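Local coordinates for putative uncharacterized protein (Pseudomonas aeruginosa, PDB 3F6Z), which specifically inhibits C-type lysozymes and is a lipoprotein of the bacterial outer membrane, at residues R19-N27 with G95-R101. Sequence-based numbering, arbitrary orientation.
Sequences RSVDYKCEN and GVACKER
C25 and C98 face each other as a non-hydrogen-bonded pair between antiparallel strands 19-25 and 96-100, and their sulfurs are joined in a disulfide with a C-S-S-C torsion of 93°. In both residues SG stands beside the backbone N and anti to the carbonyl carbon, where the two sulfurs meet; the CA atoms of C25 and C98 lie 3.9 Å apart. CG1 of V96 packs on CB of C25 at 3.6 Å. Next along the ladder K24 and K99 form a hydrogen-bonded pair: K24 N donates to K99 O, and K99 N returns a straighter bond (165°) to K24 O. E26 N extends the pairing just past the strand end, reaching A97 O at 2.8 Å.

E100 supplies much of the contact at the other end. Its CB passes near D22 O, while CG touches both CG1 of V21, 3.3 Å away, and CE1 of the Y23 ring at 3.8 Å. CD also rests against CG1 of V21. At the tip OE1 makes a long salt bridge to NH2 of R19 (3.5 Å), the carboxylate and guanidinium planes turned 76° apart, while OE2 accepts from a water that in turn accepts a hydrogen bond from Y23 OH. The extended R19 chain brings its guanidinium to this carboxylate, probably helping to balance its charge. Y23 OH is also hydrogen-bonded to Y35 OH of strand 30-38, and the Y23 ring meets W74 edge-to-face. E100 lies about 9 Å, side chain to side chain, from K77, a residue inferred to act directly in lysozyme inhibition.

Pairing of the last strand with strand 16-25 closes the eight-stranded antiparallel barrel of the MliC fold, and the C25-C98 disulfide locks this seam covalently.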
loop_
_atom_site.group_PDB
_atom_site.type_symbol
_atom_site.label_atom_id
_atom_site.label_comp_id
_atom_site.label_asym_id
_atom_site.label_seq_id
_atom_site.Cartn_x
_atom_site.Cartn_y
_atom_site.Cartn_z
ATOM N N ARG B 19 7.737 21.142 -5.078
ATOM C CA ARG B 19 7.835 21.236 -6.521
ATOM C C ARG B 19 6.537 20.837 -7.219
ATOM O O ARG B 19 5.906 19.843 -6.857
ATOM C CB ARG B 19 8.979 20.344 -6.986
ATOM C CG ARG B 19 9.193 20.299 -8.479
ATOM C CD ARG B 19 10.220 19.239 -8.814
ATOM N NE ARG B 19 10.262 18.955 -10.242
ATOM C CZ ARG B 19 10.756 17.836 -10.757
ATOM N NH1 ARG B 19 11.251 16.899 -9.954
ATOM N NH2 ARG B 19 10.746 17.648 -12.072
ATOM N N SER B 20 6.134 21.623 -8.212
ATOM C CA SER B 20 4.924 21.334 -8.976
ATOM C C SER B 20 5.333 20.808 -10.340
ATOM O O SER B 20 6.191 21.385 -11.002
ATOM C CB SER B 20 4.078 22.594 -9.151
ATOM O OG SER B 20 3.577 23.044 -7.909
ATOM N N VAL B 21 4.721 19.710 -10.765
ATOM C CA VAL B 21 5.063 19.128 -12.053
ATOM C C VAL B 21 3.813 18.863 -12.885
ATOM O O VAL B 21 2.824 18.320 -12.383
ATOM C CB VAL B 21 5.855 17.805 -11.867
ATOM C CG1 VAL B 21 6.280 17.253 -13.218
ATOM C CG2 VAL B 21 7.079 18.051 -10.981
ATOM N N ASP B 22 3.860 19.257 -14.156
ATOM C CA ASP B 22 2.732 19.047 -15.053
ATOM C C ASP B 22 2.927 17.746 -15.811
ATOM O O ASP B 22 4.036 17.436 -16.240
ATOM C CB ASP B 22 2.607 20.201 -16.052
ATOM C CG ASP B 22 2.687 21.560 -15.387
ATOM O OD1 ASP B 22 1.977 21.784 -14.386
ATOM O OD2 ASP B 22 3.464 22.407 -15.871
ATOM N N TYR B 23 1.847 16.989 -15.968
ATOM C CA TYR B 23 1.892 15.711 -16.667
ATOM C C TYR B 23 0.805 15.625 -17.720
ATOM O O TYR B 23 -0.126 16.433 -17.759
ATOM C CB TYR B 23 1.653 14.535 -15.703
ATOM C CG TYR B 23 2.753 14.244 -14.710
ATOM C CD1 TYR B 23 3.700 13.245 -14.955
ATOM C CD2 TYR B 23 2.838 14.956 -13.513
ATOM C CE1 TYR B 23 4.701 12.966 -14.030
ATOM C CE2 TYR B 23 3.837 14.691 -12.584
ATOM C CZ TYR B 23 4.766 13.701 -12.845
ATOM O OH TYR B 23 5.774 13.480 -11.932
ATOM N N LYS B 24 0.932 14.604 -18.557
ATOM C CA LYS B 24 -0.035 14.301 -19.596
ATOM C C LYS B 24 0.013 12.790 -19.651
ATOM O O LYS B 24 1.088 12.202 -19.779
ATOM C CB LYS B 24 0.371 14.894 -20.945
ATOM C CG LYS B 24 -0.598 14.508 -22.061
ATOM C CD LYS B 24 -0.442 15.396 -23.270
ATOM C CE LYS B 24 -1.474 15.055 -24.327
ATOM N NZ LYS B 24 -1.434 16.032 -25.453
ATOM N N CYS B 25 -1.148 12.163 -19.531
ATOM C CA CYS B 25 -1.214 10.712 -19.537
ATOM C C CYS B 25 -1.755 10.168 -20.845
ATOM O O CYS B 25 -2.301 10.908 -21.667
ATOM C CB CYS B 25 -2.070 10.230 -18.362
ATOM S SG CYS B 25 -1.545 10.942 -16.762
ATOM N N GLU B 26 -1.597 8.863 -21.020
ATOM C CA GLU B 26 -2.028 8.161 -22.219
ATOM C C GLU B 26 -3.536 8.177 -22.493
ATOM O O GLU B 26 -3.982 7.653 -23.519
ATOM C CB GLU B 26 -1.557 6.709 -22.148
ATOM C CG GLU B 26 -1.566 6.011 -23.479
ATOM C CD GLU B 26 -1.429 4.520 -23.347
ATOM O OE1 GLU B 26 -0.574 4.065 -22.554
ATOM O OE2 GLU B 26 -2.173 3.804 -24.047
ATOM N N ASN B 27 -4.318 8.760 -21.585
ATOM C CA ASN B 27 -5.770 8.815 -21.760
ATOM C C ASN B 27 -6.242 10.232 -22.051
ATOM O O ASN B 27 -7.437 10.531 -22.016
ATOM C CB ASN B 27 -6.478 8.251 -20.522
ATOM C CG ASN B 27 -6.209 9.056 -19.265
ATOM O OD1 ASN B 27 -5.149 9.667 -19.107
ATOM N ND2 ASN B 27 -7.169 9.045 -18.350
ATOM N N GLY B 95 -2.241 -0.051 -15.290
ATOM C CA GLY B 95 -2.086 1.328 -14.872
ATOM C C GLY B 95 -1.971 2.284 -16.043
ATOM O O GLY B 95 -1.646 1.875 -17.157
ATOM N N VAL B 96 -2.237 3.560 -15.778
ATOM C CA VAL B 96 -2.172 4.619 -16.783
ATOM C C VAL B 96 -0.761 5.211 -16.836
ATOM O O VAL B 96 -0.195 5.578 -15.801
ATOM C CB VAL B 96 -3.170 5.749 -16.438
ATOM C CG1 VAL B 96 -3.054 6.884 -17.442
ATOM C CG2 VAL B 96 -4.588 5.194 -16.405
ATOM N N ALA B 97 -0.199 5.312 -18.039
ATOM C CA ALA B 97 1.150 5.851 -18.218
ATOM C C ALA B 97 1.143 7.361 -18.473
ATOM O O ALA B 97 0.422 7.849 -19.343
ATOM C CB ALA B 97 1.843 5.128 -19.360
ATOM N N CYS B 98 1.955 8.089 -17.709
ATOM C CA CYS B 98 2.040 9.545 -17.832
ATOM C C CYS B 98 3.486 10.007 -17.979
ATOM O O CYS B 98 4.420 9.335 -17.534
ATOM C CB CYS B 98 1.439 10.234 -16.596
ATOM S SG CYS B 98 -0.180 9.616 -16.023
ATOM N N LYS B 99 3.653 11.173 -18.593
ATOM C CA LYS B 99 4.967 11.767 -18.824
ATOM C C LYS B 99 4.945 13.196 -18.297
ATOM O O LYS B 99 3.904 13.850 -18.313
ATOM C CB LYS B 99 5.264 11.848 -20.323
ATOM C CG LYS B 99 5.097 10.572 -21.116
ATOM C CD LYS B 99 4.862 10.906 -22.594
ATOM C CE LYS B 99 4.665 9.651 -23.439
ATOM N NZ LYS B 99 3.701 8.691 -22.832
ATOM N N GLU B 100 6.093 13.687 -17.844
ATOM C CA GLU B 100 6.180 15.061 -17.376
ATOM C C GLU B 100 5.958 15.977 -18.580
ATOM O O GLU B 100 6.504 15.722 -19.652
ATOM C CB GLU B 100 7.555 15.340 -16.763
ATOM C CG GLU B 100 7.639 15.024 -15.279
ATOM C CD GLU B 100 8.983 15.379 -14.679
ATOM O OE1 GLU B 100 9.549 16.424 -15.069
ATOM O OE2 GLU B 100 9.466 14.622 -13.809
ATOM N N ARG B 101 5.140 17.011 -18.381
ATOM C CA ARG B 101 4.778 18.033 -19.375
ATOM C C ARG B 101 3.291 18.341 -19.311
ATOM O O ARG B 101 2.938 19.428 -18.820
ATOM C CB ARG B 101 5.114 17.614 -20.806
ATOM C CG ARG B 101 6.569 17.788 -21.209
ATOM C CD ARG B 101 7.052 19.203 -21.040
ATOM N NE ARG B 101 8.434 19.350 -21.493
ATOM C CZ ARG B 101 9.478 18.724 -20.957
ATOM N NH1 ARG B 101 9.315 17.891 -19.937
ATOM N NH2 ARG B 101 10.696 18.935 -21.439
ATOM O OXT ARG B 101 2.496 17.485 -19.749
HETATM O O HOH W 1 12.089 14.173 -11.647
HETATM O O HOH W 2 3.530 22.206 -18.712
HETATM O O HOH W 3 7.984 12.384 -13.059
HETATM O O HOH W 4 1.261 10.466 -22.525
#